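Local coordinates for protein endo-beta-1,2-glucanase (Talaromyces funiculosus, PDB 6IMV) that hydrolyses beta-1,2-glucans internally, as an endo-acting fungal glycoside hydrolase whose discovery defined a new family, at residues 284-296 / 323-337. Numbering follows the deposited sequence.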
ATOM      1  N   ASP A 284      13.693 -10.538 -18.534  1.00 15.90           N
ATOM      2  CA  ASP A 284      14.836  -9.661 -18.482  1.00 16.31           C
ATOM      3  C   ASP A 284      14.427  -8.280 -19.008  1.00 15.17           C
ATOM      4  O   ASP A 284      13.935  -8.148 -20.144  1.00 14.87           O
ATOM      5  CB  ASP A 284      16.010 -10.250 -19.266  1.00 16.96           C
ATOM      6  CG  ASP A 284      16.708 -11.417 -18.592  1.00 18.58           C
ATOM      7  OD1 ASP A 284      16.405 -11.726 -17.401  1.00 18.28           O
ATOM      8  OD2 ASP A 284      17.557 -12.016 -19.269  1.00 21.13           O
ATOM      9  N   TYR A 285      14.628  -7.258 -18.173  1.00 14.30           N
ATOM     10  CA  TYR A 285      14.568  -5.874 -18.617  1.00 14.24           C
ATOM     11  C   TYR A 285      15.842  -5.549 -19.403  1.00 14.67           C
ATOM     12  O   TYR A 285      16.946  -5.783 -18.923  1.00 14.49           O
ATOM     13  CB  TYR A 285      14.475  -4.896 -17.446  1.00 13.53           C
ATOM     14  CG  TYR A 285      14.450  -3.457 -17.891  1.00 13.30           C
ATOM     15  CD1 TYR A 285      13.258  -2.807 -18.163  1.00 13.14           C
ATOM     16  CD2 TYR A 285      15.626  -2.758 -18.103  1.00 13.28           C
ATOM     17  CE1 TYR A 285      13.236  -1.490 -18.596  1.00 12.99           C
ATOM     18  CE2 TYR A 285      15.623  -1.452 -18.562  1.00 12.90           C
ATOM     19  CZ  TYR A 285      14.427  -0.813 -18.803  1.00 12.85           C
ATOM     20  OH  TYR A 285      14.443   0.483 -19.233  1.00 12.73           O
ATOM     21  N   HIS A 286      15.682  -4.994 -20.605  1.00 15.24           N
ATOM     22  CA  HIS A 286      16.829  -4.621 -21.422  1.00 15.99           C
ATOM     23  C   HIS A 286      16.392  -3.574 -22.440  1.00 15.15           C
ATOM     24  O   HIS A 286      15.696  -3.901 -23.389  1.00 14.91           O
ATOM     25  CB  HIS A 286      17.471  -5.856 -22.085  1.00 17.30           C
ATOM     26  CG  HIS A 286      18.856  -5.619 -22.597  1.00 18.57           C
ATOM     27  ND1 HIS A 286      19.481  -6.503 -23.457  1.00 20.06           N
ATOM     28  CD2 HIS A 286      19.743  -4.620 -22.373  1.00 19.28           C
ATOM     29  CE1 HIS A 286      20.690  -6.058 -23.747  1.00 20.23           C
ATOM     30  NE2 HIS A 286      20.874  -4.901 -23.099  1.00 19.69           N
ATOM     31  N   ILE A 287      16.758  -2.317 -22.168  1.00 15.52           N
ATOM     32  CA  ILE A 287      16.505  -1.189 -23.059  1.00 15.42           C
ATOM     33  C   ILE A 287      17.772  -0.334 -23.115  1.00 15.82           C
ATOM     34  O   ILE A 287      18.362  -0.015 -22.083  1.00 15.78           O
ATOM     35  CB  ILE A 287      15.265  -0.383 -22.621  1.00 15.12           C
ATOM     36  CG1 ILE A 287      13.987  -1.214 -22.761  1.00 15.69           C
ATOM     37  CG2 ILE A 287      15.165   0.921 -23.405  1.00 15.05           C
ATOM     38  CD1 ILE A 287      12.741  -0.503 -22.304  1.00 15.87           C
ATOM     39  N   GLY A 288      18.170   0.029 -24.340  1.00 16.74           N
ATOM     40  CA  GLY A 288      19.416   0.749 -24.594  1.00 16.72           C
ATOM     41  C   GLY A 288      20.580   0.072 -23.894  1.00 16.89           C
ATOM     42  O   GLY A 288      20.754  -1.146 -24.023  1.00 17.37           O
ATOM     43  N   ASN A 289      21.321   0.851 -23.096  1.00 17.68           N
ATOM     44  CA  ASN A 289      22.523   0.390 -22.408  1.00 18.94           C
ATOM     45  C   ASN A 289      22.200  -0.097 -20.986  1.00 18.14           C
ATOM     46  O   ASN A 289      23.107  -0.292 -20.178  1.00 17.80           O
ATOM     47  CB  ASN A 289      23.593   1.487 -22.368  1.00 20.41           C
ATOM     48  CG  ASN A 289      23.159   2.727 -21.615  1.00 21.92           C
ATOM     49  OD1 ASN A 289      22.049   2.807 -21.100  1.00 24.08           O
ATOM     50  ND2 ASN A 289      24.016   3.733 -21.589  1.00 23.94           N
ATOM     51  N   VAL A 290      20.914  -0.298 -20.675  1.00 17.42           N
ATOM     52  CA  VAL A 290      20.504  -0.725 -19.332  1.00 16.34           C
ATOM     53  C   VAL A 290      20.064  -2.185 -19.410  1.00 16.12           C
ATOM     54  O   VAL A 290      19.045  -2.481 -20.006  1.00 16.18           O
ATOM     55  CB  VAL A 290      19.388   0.158 -18.737  1.00 16.22           C
ATOM     56  CG1 VAL A 290      18.913  -0.378 -17.394  1.00 16.03           C
ATOM     57  CG2 VAL A 290      19.812   1.613 -18.599  1.00 15.78           C
ATOM     58  N   GLY A 291      20.855  -3.074 -18.797  1.00 15.55           N
ATOM     59  CA  GLY A 291      20.504  -4.481 -18.631  1.00 16.05           C
ATOM     60  C   GLY A 291      21.377  -5.406 -19.476  1.00 15.85           C
ATOM     61  O   GLY A 291      22.350  -4.968 -20.072  1.00 16.48           O
ATOM     62  N   PRO A 292      21.051  -6.711 -19.570  1.00 15.74           N
ATOM     63  CA  PRO A 292      19.800  -7.246 -19.037  1.00 15.27           C
ATOM     64  C   PRO A 292      19.741  -7.293 -17.503  1.00 14.56           C
ATOM     65  O   PRO A 292      20.753  -7.525 -16.862  1.00 14.31           O
ATOM     66  CB  PRO A 292      19.750  -8.661 -19.628  1.00 15.55           C
ATOM     67  CG  PRO A 292      21.205  -9.031 -19.816  1.00 15.94           C
ATOM     68  CD  PRO A 292      21.876  -7.740 -20.220  1.00 16.07           C
ATOM     69  N   ILE A 293      18.543  -7.056 -16.953  1.00 14.10           N
ATOM     70  CA  ILE A 293      18.254  -7.232 -15.535  1.00 13.92           C
ATOM     71  C   ILE A 293      17.065  -8.193 -15.401  1.00 13.55           C
ATOM     72  O   ILE A 293      15.964  -7.884 -15.853  1.00 14.00           O
ATOM     73  CB  ILE A 293      17.957  -5.893 -14.830  1.00 13.78           C
ATOM     74  CG1 ILE A 293      19.071  -4.862 -15.005  1.00 13.72           C
ATOM     75  CG2 ILE A 293      17.673  -6.138 -13.352  1.00 13.92           C
ATOM     76  CD1 ILE A 293      18.622  -3.435 -14.788  1.00 13.55           C
ATOM     77  N   THR A 294      17.287  -9.335 -14.749  1.00 13.16           N
ATOM     78  CA  THR A 294      16.238 -10.320 -14.513  1.00 13.19           C
ATOM     79  C   THR A 294      15.322  -9.832 -13.389  1.00 13.10           C
ATOM     80  O   THR A 294      15.789  -9.508 -12.280  1.00 12.77           O
ATOM     81  CB  THR A 294      16.809 -11.696 -14.149  1.00 13.96           C
ATOM     82  OG1 THR A 294      17.708 -12.087 -15.183  1.00 13.43           O
ATOM     83  CG2 THR A 294      15.727 -12.739 -13.970  1.00 14.00           C
ATOM     84  N   VAL A 295      14.019  -9.799 -13.687  1.00 12.81           N
ATOM     85  CA  VAL A 295      13.011  -9.381 -12.739  1.00 12.85           C
ATOM     86  C   VAL A 295      11.851 -10.374 -12.759  1.00 12.82           C
ATOM     87  O   VAL A 295      11.670 -11.141 -13.710  1.00 12.87           O
ATOM     88  CB  VAL A 295      12.509  -7.958 -13.048  1.00 12.59           C
ATOM     89  CG1 VAL A 295      13.633  -6.948 -12.964  1.00 12.40           C
ATOM     90  CG2 VAL A 295      11.809  -7.878 -14.400  1.00 12.81           C
ATOM     91  N   GLN A 296      11.045 -10.305 -11.701  1.00 13.37           N
ATOM     92  CA  GLN A 296       9.702 -10.855 -11.695  1.00 12.96           C
ATOM     93  C   GLN A 296       8.821 -10.031 -12.639  1.00 13.25           C
ATOM     94  O   GLN A 296       8.670  -8.813 -12.460  1.00 12.97           O
ATOM     95  CB  GLN A 296       9.115 -10.794 -10.286  1.00 13.12           C
ATOM     96  CG  GLN A 296       7.684 -11.309 -10.218  1.00 12.87           C
ATOM     97  CD  GLN A 296       7.148 -11.194  -8.817  1.00 12.42           C
ATOM     98  OE1 GLN A 296       7.229 -12.136  -8.036  1.00 12.62           O
ATOM     99  NE2 GLN A 296       6.620 -10.027  -8.494  1.00 12.21           N
ATOM    100  N   VAL A 323      15.826 -10.817  -6.378  1.00 12.91           N
ATOM    101  CA  VAL A 323      14.901 -10.580  -7.493  1.00 12.83           C
ATOM    102  C   VAL A 323      14.228  -9.214  -7.314  1.00 12.40           C
ATOM    103  O   VAL A 323      14.060  -8.464  -8.276  1.00 12.72           O
ATOM    104  CB  VAL A 323      13.871 -11.716  -7.619  1.00 12.87           C
ATOM    105  CG1 VAL A 323      12.717 -11.339  -8.532  1.00 13.09           C
ATOM    106  CG2 VAL A 323      14.532 -13.004  -8.100  1.00 13.16           C
ATOM    107  N   PHE A 324      13.845  -8.885  -6.081  1.00 11.90           N
ATOM    108  CA  PHE A 324      13.154  -7.620  -5.823  1.00 12.30           C
ATOM    109  C   PHE A 324      14.148  -6.444  -5.804  1.00 12.45           C
ATOM    110  O   PHE A 324      13.767  -5.320  -6.143  1.00 11.94           O
ATOM    111  CB  PHE A 324      12.299  -7.724  -4.558  1.00 12.21           C
ATOM    112  CG  PHE A 324      10.965  -8.379  -4.815  1.00 11.95           C
ATOM    113  CD1 PHE A 324      10.879  -9.741  -5.041  1.00 12.25           C
ATOM    114  CD2 PHE A 324       9.803  -7.625  -4.879  1.00 11.87           C
ATOM    115  CE1 PHE A 324       9.649 -10.345  -5.277  1.00 12.52           C
ATOM    116  CE2 PHE A 324       8.582  -8.224  -5.142  1.00 12.23           C
ATOM    117  CZ  PHE A 324       8.501  -9.586  -5.319  1.00 12.35           C
ATOM    118  N   GLN A 325      15.410  -6.696  -5.438  1.00 12.92           N
ATOM    119  CA  GLN A 325      16.444  -5.674  -5.574  1.00 14.02           C
ATOM    120  C   GLN A 325      16.629  -5.356  -7.069  1.00 13.65           C
ATOM    121  O   GLN A 325      16.707  -4.204  -7.461  1.00 13.35           O
ATOM    122  CB  GLN A 325      17.759  -6.101  -4.912  1.00 15.54           C
ATOM    123  CG  GLN A 325      18.757  -4.952  -4.792  1.00 17.43           C
ATOM    124  CD  GLN A 325      19.937  -5.224  -3.887  1.00 19.04           C
ATOM    125  OE1 GLN A 325      20.184  -6.338  -3.460  1.00 21.88           O
ATOM    126  NE2 GLN A 325      20.712  -4.194  -3.613  1.00 22.03           N
ATOM    127  N   ASN A 326      16.694  -6.398  -7.903  1.00 13.46           N
ATOM    128  CA  ASN A 326      16.795  -6.232  -9.353  1.00 13.37           C
ATOM    129  C   ASN A 326      15.646  -5.350  -9.867  1.00 13.17           C
ATOM    130  O   ASN A 326      15.856  -4.530 -10.747  1.00 13.62           O
ATOM    131  CB  ASN A 326      16.817  -7.583 -10.072  1.00 13.36           C
ATOM    132  CG  ASN A 326      18.206  -8.163 -10.250  1.00 13.56           C
ATOM    133  OD1 ASN A 326      19.170  -7.715  -9.626  1.00 12.99           O
ATOM    134  ND2 ASN A 326      18.312  -9.160 -11.119  1.00 13.22           N
ATOM    135  N   ALA A 327      14.437  -5.523  -9.314  1.00 12.68           N
ATOM    136  CA  ALA A 327      13.271  -4.746  -9.747  1.00 12.01           C
ATOM    137  C   ALA A 327      13.584  -3.250  -9.669  1.00 11.62           C
ATOM    138  O   ALA A 327      13.131  -2.482 -10.519  1.00 11.34           O
ATOM    139  CB  ALA A 327      12.055  -5.087  -8.914  1.00 11.70           C
ATOM    140  N   GLU A 328      14.334  -2.843  -8.638  1.00 11.31           N
ATOM    141  CA  GLU A 328      14.616  -1.431  -8.373  1.00 11.51           C
ATOM    142  C   GLU A 328      15.776  -0.942  -9.239  1.00 11.66           C
ATOM    143  O   GLU A 328      15.849   0.238  -9.532  1.00 12.35           O
ATOM    144  CB  GLU A 328      14.857  -1.205  -6.878  1.00 11.47           C
ATOM    145  CG  GLU A 328      13.665  -1.627  -6.036  1.00 11.32           C
ATOM    146  CD  GLU A 328      12.318  -1.185  -6.593  1.00 11.45           C
ATOM    147  OE1 GLU A 328      12.179   0.022  -6.919  1.00 11.00           O
ATOM    148  OE2 GLU A 328      11.419  -2.050  -6.711  1.00 11.44           O
ATOM    149  N   ARG A 329      16.673  -1.849  -9.635  1.00 11.77           N
ATOM    150  CA  ARG A 329      17.673  -1.545 -10.652  1.00 12.13           C
ATOM    151  C   ARG A 329      16.950  -1.180 -11.955  1.00 12.20           C
ATOM    152  O   ARG A 329      17.258  -0.177 -12.589  1.00 11.82           O
ATOM    153  CB  ARG A 329      18.596  -2.742 -10.918  1.00 12.30           C
ATOM    154  CG  ARG A 329      19.386  -3.221  -9.710  1.00 12.77           C
ATOM    155  CD  ARG A 329      20.187  -4.461 -10.050  1.00 12.97           C
ATOM    156  NE  ARG A 329      20.418  -5.288  -8.882  1.00 13.49           N
ATOM    157  CZ  ARG A 329      21.343  -5.043  -7.966  1.00 13.74           C
ATOM    158  NH1 ARG A 329      22.104  -3.964  -8.073  1.00 14.06           N
ATOM    159  NH2 ARG A 329      21.495  -5.881  -6.955  1.00 13.48           N
ATOM    160  N   ALA A 330      15.972  -2.020 -12.323  1.00 12.10           N
ATOM    161  CA  ALA A 330      15.192  -1.831 -13.529  1.00 11.83           C
ATOM    162  C   ALA A 330      14.327  -0.567 -13.422  1.00 11.38           C
ATOM    163  O   ALA A 330      14.250   0.223 -14.376  1.00 10.80           O
ATOM    164  CB  ALA A 330      14.354  -3.061 -13.779  1.00 12.40           C
ATOM    165  N   ARG A 331      13.692  -0.356 -12.263  1.00 10.96           N
ATOM    166  CA  ARG A 331      12.697   0.724 -12.129  1.00 10.49           C
ATOM    167  C   ARG A 331      13.402   2.081 -12.221  1.00 10.69           C
ATOM    168  O   ARG A 331      12.939   2.974 -12.954  1.00 10.68           O
ATOM    169  CB  ARG A 331      11.895   0.595 -10.825  1.00 10.27           C
ATOM    170  CG  ARG A 331      10.536   1.287 -10.840  1.00  9.69           C
ATOM    171  CD  ARG A 331       9.873   1.361  -9.465  1.00  9.38           C
ATOM    172  NE  ARG A 331       9.821   0.086  -8.756  1.00  9.05           N
ATOM    173  CZ  ARG A 331       9.002  -0.923  -9.052  1.00  8.99           C
ATOM    174  NH1 ARG A 331       8.081  -0.786  -9.996  1.00  8.74           N
ATOM    175  NH2 ARG A 331       9.136  -2.080  -8.423  1.00  9.12           N
ATOM    176  N   THR A 332      14.488   2.251 -11.452  1.00 10.76           N
ATOM    177  CA  THR A 332      15.230   3.515 -11.441  1.00 10.93           C
ATOM    178  C   THR A 332      15.888   3.758 -12.811  1.00 11.24           C
ATOM    179  O   THR A 332      15.747   4.826 -13.388  1.00 11.45           O
ATOM    180  CB  THR A 332      16.245   3.577 -10.289  1.00 10.41           C
ATOM    181  OG1 THR A 332      17.198   2.517 -10.373  1.00 10.12           O
ATOM    182  CG2 THR A 332      15.583   3.526  -8.931  1.00 10.43           C
ATOM    183  N   CYS A 333      16.600   2.756 -13.332  1.00 12.20           N
ATOM    184  CA  CYS A 333      17.397   2.939 -14.550  1.00 12.79           C
ATOM    185  C   CYS A 333      16.491   3.030 -15.783  1.00 13.12           C
ATOM    186  O   CYS A 333      16.856   3.713 -16.741  1.00 13.56           O
ATOM    187  CB  CYS A 333      18.457   1.849 -14.681  1.00 13.11           C
ATOM    188  SG  CYS A 333      19.668   1.921 -13.334  1.00 13.30           S
ATOM    189  N   ASN A 334      15.311   2.392 -15.746  1.00 12.96           N
ATOM    190  CA  ASN A 334      14.324   2.512 -16.829  1.00 12.99           C
ATOM    191  C   ASN A 334      13.957   3.987 -17.024  1.00 13.33           C
ATOM    192  O   ASN A 334      13.817   4.443 -18.160  1.00 13.28           O
ATOM    193  CB  ASN A 334      13.045   1.701 -16.588  1.00 12.65           C
ATOM    194  CG  ASN A 334      11.929   2.005 -17.572  1.00 12.41           C
ATOM    195  OD1 ASN A 334      10.932   2.627 -17.213  1.00 13.04           O
ATOM    196  ND2 ASN A 334      12.075   1.572 -18.814  1.00 11.46           N
ATOM    197  N   SER A 335      13.792   4.715 -15.914  1.00 12.96           N
ATOM    198  CA  SER A 335      13.373   6.104 -15.981  1.00 13.68           C
ATOM    199  C   SER A 335      14.498   6.997 -16.528  1.00 14.10           C
ATOM    200  O   SER A 335      14.220   7.925 -17.293  1.00 13.37           O
ATOM    201  CB  SER A 335      12.845   6.583 -14.663  1.00 13.40           C
ATOM    202  OG  SER A 335      11.488   6.192 -14.523  1.00 13.12           O
ATOM    203  N   VAL A 336      15.754   6.697 -16.164  1.00 14.79           N
ATOM    204  CA  VAL A 336      16.910   7.412 -16.710  1.00 15.69           C
ATOM    205  C   VAL A 336      16.983   7.172 -18.225  1.00 15.71           C
ATOM    206  O   VAL A 336      17.021   8.112 -18.996  1.00 15.66           O
ATOM    207  CB  VAL A 336      18.224   7.009 -16.008  1.00 16.52           C
ATOM    208  CG1 VAL A 336      19.446   7.596 -16.711  1.00 16.78           C
ATOM    209  CG2 VAL A 336      18.214   7.399 -14.531  1.00 16.50           C
ATOM    210  N   VAL A 337      16.970   5.912 -18.659  1.00 15.84           N
ATOM    211  CA  VAL A 337      17.183   5.611 -20.083  1.00 16.22           C
ATOM    212  C   VAL A 337      15.996   6.122 -20.924  1.00 16.97           C
ATOM    213  O   VAL A 337      16.191   6.513 -22.074  1.00 17.32           O
ATOM    214  CB  VAL A 337      17.487   4.115 -20.311  1.00 16.39           C
ATOM    215  CG1 VAL A 337      16.267   3.232 -20.148  1.00 15.99           C
ATOM    216  CG2 VAL A 337      18.134   3.880 -21.668  1.00 16.96           C
TER
HETATM  217  O   HOH W   1      11.598  -8.317  -9.673  1.00 10.94           O
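Asn334 ND2 donates to Tyr285 OH at 2.6 Å, the bond nearly straight (166°) and in the amide plane; the amide stands almost perpendicular to the phenol ring and reaches it at the edge. With its ring anti to the backbone N (chi1 178°), Tyr285 extends toward the helix, its CB against Ala330 CB and its OH also meeting Val337 CG1 at 3.4 Å. Replacing Tyr285 by alanine would probably leave Asn334 ND2 without this acceptor and open a gap between Ala330 and Val337. Asn326 ND2 gives its hydrogen to a lone pair of Thr294 O, 2.8 Å away, while its OD1 accepts from Arg329 NE, so both ends of the amide are held and its rotation is fixed. A water joins Gln296 N to Val323 O. The Gln296 amide, turned steeply to the Phe324 ring, brings NE2 to 3.7 Å from Phe324 CZ; its OE1 bonds to Tyr472.

Apolar side chains meet alongside the two asparagines. Val290 sets CG1 against Cys333 CB (3.5 Å) and CG2 against Val337 CB. Ile293 lays CG2 over Asn326 CB and CD1 beside Arg329 CB (3.9 Å). Ala330 CB also takes Val295 CG1 at 4.0 Å.

In this hairpin, closed by a type II' turn at Ile287-Val290, strand 284-287 runs nearly along segment 323-337 of helix 318-337, while strand 290-296 is turned 121° to it. Lys480, after helix 461-475, ties Asp284 and Thr294; the Cys333-Cys487 disulfide fastens the helix. Glu328 and Thr332 touch helix 387-392, and Thr332, Ser335 and Val336 reach helix 394-405 at Trp400.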